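Local atomic coordinates of biotin transporter BioY (Lactococcus lactis subsp. cremoris, PDB entry 4DVE), a protein that binds biotin in the membrane as the S component of an energy-coupling factor (ECF) ABC transporter that probably takes up the vitamin. Residues 159-162 with 163-167. Sequence-based numbering, arbitrary orientation.
Sequences LLTS and LISNL
The hydroxyl of Ser165 folds back along the short helix 159-165 and gives its hydrogen bond to the carbonyl oxygen of Thr161, with Ser165 OG 2.7 Å from Thr161 O. Because OG lies beside its own backbone nitrogen (chi1 -63°), it is carried back toward the preceding turn. The amide Ser165 N also donates to Thr161 O, at 3.0 Å, and the two donors approach from opposite faces of the carbonyl plane, each well tilted from it. The backbone bonds from Leu163, Ile164 and Asn166 to the carbonyls of Leu159, Leu160 and Ser162 continue the same i to i+4 pattern.

Two aliphatic pairs follow the same spacing. With CG of Leu159 anti to the backbone nitrogen (chi1 -178°), the branch swings forward toward the next turn, which brings its CG to the CD1 methyl of Leu163 at 3.7 Å. Leu163 slants across it, and its CG also rests 3.3 Å from Leu159 O, beside the backbone bond. On a neighbouring strip, Leu160 and Ile164 meet likewise at an angle. Here the CD1 methyl closing the CG1 arm of Ile164 lies 3.9 Å from both CG and CD1 of Leu160.

Ser162 faces helix 128-155, where its OG hydrogen-bonds Ala148 O; Leu159 and Leu163 touch Ser152 and Ala148 of that helix, while Ser165 packs on Phe43 and Ile44. The side chain of Asn166 lies about 5 Å from the bound biotin. Leu160 and Ile164 thus form an exposed apolar strip, whereas the hydroxyls of the buried Ser162 and Ser165 bond to main-chain carbonyls, one binding the helix to its neighbour and the other adding a second bond to the turn from Thr161 to Ser165, close to the biotin site.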
ATOM      1  N   LEU A 159     -16.804  15.066  -9.654  1.00 45.98           N
ATOM      2  CA  LEU A 159     -15.642  14.283  -9.940  1.00 48.13           C
ATOM      3  C   LEU A 159     -14.409  15.159 -10.156  1.00 47.70           C
ATOM      4  O   LEU A 159     -13.325  14.811  -9.697  1.00 43.54           O
ATOM      5  CB  LEU A 159     -15.884  13.411 -11.179  1.00 52.41           C
ATOM      6  CG  LEU A 159     -14.683  12.504 -11.521  1.00 54.22           C
ATOM      7  CD1 LEU A 159     -14.265  11.622 -10.346  1.00 52.27           C
ATOM      8  CD2 LEU A 159     -14.961  11.661 -12.764  1.00 58.75           C
ATOM      9  N   LEU A 160     -14.577  16.281 -10.861  1.00 47.92           N
ATOM     10  CA  LEU A 160     -13.471  17.196 -11.126  1.00 49.11           C
ATOM     11  C   LEU A 160     -12.918  17.780  -9.841  1.00 46.17           C
ATOM     12  O   LEU A 160     -11.710  17.922  -9.676  1.00 44.85           O
ATOM     13  CB  LEU A 160     -13.916  18.346 -12.031  1.00 52.91           C
ATOM     14  CG  LEU A 160     -12.816  19.311 -12.492  1.00 56.20           C
ATOM     15  CD1 LEU A 160     -11.725  18.547 -13.232  1.00 58.12           C
ATOM     16  CD2 LEU A 160     -13.424  20.415 -13.375  1.00 62.23           C
ATOM     17  N   THR A 161     -13.812  18.114  -8.928  1.00 43.77           N
ATOM     18  CA  THR A 161     -13.422  18.630  -7.626  1.00 42.96           C
ATOM     19  C   THR A 161     -12.658  17.608  -6.799  1.00 40.53           C
ATOM     20  O   THR A 161     -11.687  17.939  -6.133  1.00 40.18           O
ATOM     21  CB  THR A 161     -14.683  19.082  -6.881  1.00 43.26           C
ATOM     22  OG1 THR A 161     -15.268  20.108  -7.657  1.00 45.71           O
ATOM     23  CG2 THR A 161     -14.392  19.585  -5.477  1.00 42.60           C
ATOM     24  N   SER A 162     -13.125  16.376  -6.826  1.00 39.30           N
ATOM     25  CA  SER A 162     -12.463  15.300  -6.106  1.00 39.38           C
ATOM     26  C   SER A 162     -11.066  15.035  -6.686  1.00 38.24           C
ATOM     27  O   SER A 162     -10.085  14.933  -5.937  1.00 37.16           O
ATOM     28  CB  SER A 162     -13.307  14.032  -6.182  1.00 39.01           C
ATOM     29  OG  SER A 162     -12.700  13.010  -5.426  1.00 39.22           O
ATOM     30  N   LEU A 163     -10.975  14.953  -8.015  1.00 37.35           N
ATOM     31  CA  LEU A 163      -9.706  14.669  -8.663  1.00 39.49           C
ATOM     32  C   LEU A 163      -8.662  15.757  -8.389  1.00 39.95           C
ATOM     33  O   LEU A 163      -7.506  15.458  -8.058  1.00 40.89           O
ATOM     34  CB  LEU A 163      -9.898  14.501 -10.175  1.00 41.49           C
ATOM     35  CG  LEU A 163     -10.610  13.218 -10.585  1.00 41.29           C
ATOM     36  CD1 LEU A 163     -11.073  13.352 -12.054  1.00 42.75           C
ATOM     37  CD2 LEU A 163      -9.679  12.022 -10.387  1.00 37.85           C
ATOM     38  N   ILE A 164      -9.076  17.007  -8.509  1.00 41.57           N
ATOM     39  CA  ILE A 164      -8.190  18.140  -8.231  1.00 44.26           C
ATOM     40  C   ILE A 164      -7.768  18.232  -6.755  1.00 41.33           C
ATOM     41  O   ILE A 164      -6.589  18.492  -6.453  1.00 40.69           O
ATOM     42  CB  ILE A 164      -8.827  19.471  -8.675  1.00 46.31           C
ATOM     43  CG1 ILE A 164      -8.885  19.539 -10.199  1.00 50.18           C
ATOM     44  CG2 ILE A 164      -8.024  20.648  -8.143  1.00 48.18           C
ATOM     45  CD1 ILE A 164      -9.655  20.756 -10.716  1.00 55.39           C
ATOM     46  N   SER A 165      -8.715  17.995  -5.853  1.00 38.67           N
ATOM     47  CA  SER A 165      -8.449  18.004  -4.411  1.00 38.48           C
ATOM     48  C   SER A 165      -7.420  16.928  -4.023  1.00 37.29           C
ATOM     49  O   SER A 165      -6.621  17.119  -3.093  1.00 35.85           O
ATOM     50  CB  SER A 165      -9.743  17.782  -3.613  1.00 39.89           C
ATOM     51  OG  SER A 165     -10.655  18.833  -3.834  1.00 41.13           O
ATOM     52  N   ASN A 166      -7.428  15.825  -4.755  1.00 34.98           N
ATOM     53  CA  ASN A 166      -6.481  14.751  -4.505  1.00 37.28           C
ATOM     54  C   ASN A 166      -5.029  15.068  -4.844  1.00 36.60           C
ATOM     55  O   ASN A 166      -4.136  14.352  -4.425  1.00 35.92           O
ATOM     56  CB  ASN A 166      -6.931  13.464  -5.185  1.00 38.92           C
ATOM     57  CG  ASN A 166      -7.865  12.669  -4.289  1.00 38.87           C
ATOM     58  OD1 ASN A 166      -9.055  13.026  -4.089  1.00 42.61           O
ATOM     59  ND2 ASN A 166      -7.323  11.666  -3.669  1.00 32.83           N
ATOM     60  N   LEU A 167      -4.794  16.161  -5.564  1.00 36.17           N
ATOM     61  CA  LEU A 167      -3.442  16.636  -5.810  1.00 38.27           C
ATOM     62  C   LEU A 167      -2.707  16.971  -4.509  1.00 37.85           C
ATOM     63  O   LEU A 167      -1.478  16.822  -4.434  1.00 39.54           O
ATOM     64  CB  LEU A 167      -3.470  17.850  -6.741  1.00 41.78           C
ATOM     65  CG  LEU A 167      -3.888  17.552  -8.197  1.00 42.92           C
ATOM     66  CD1 LEU A 167      -4.089  18.839  -9.029  1.00 46.23           C
ATOM     67  CD2 LEU A 167      -2.879  16.618  -8.849  1.00 43.64           C
TER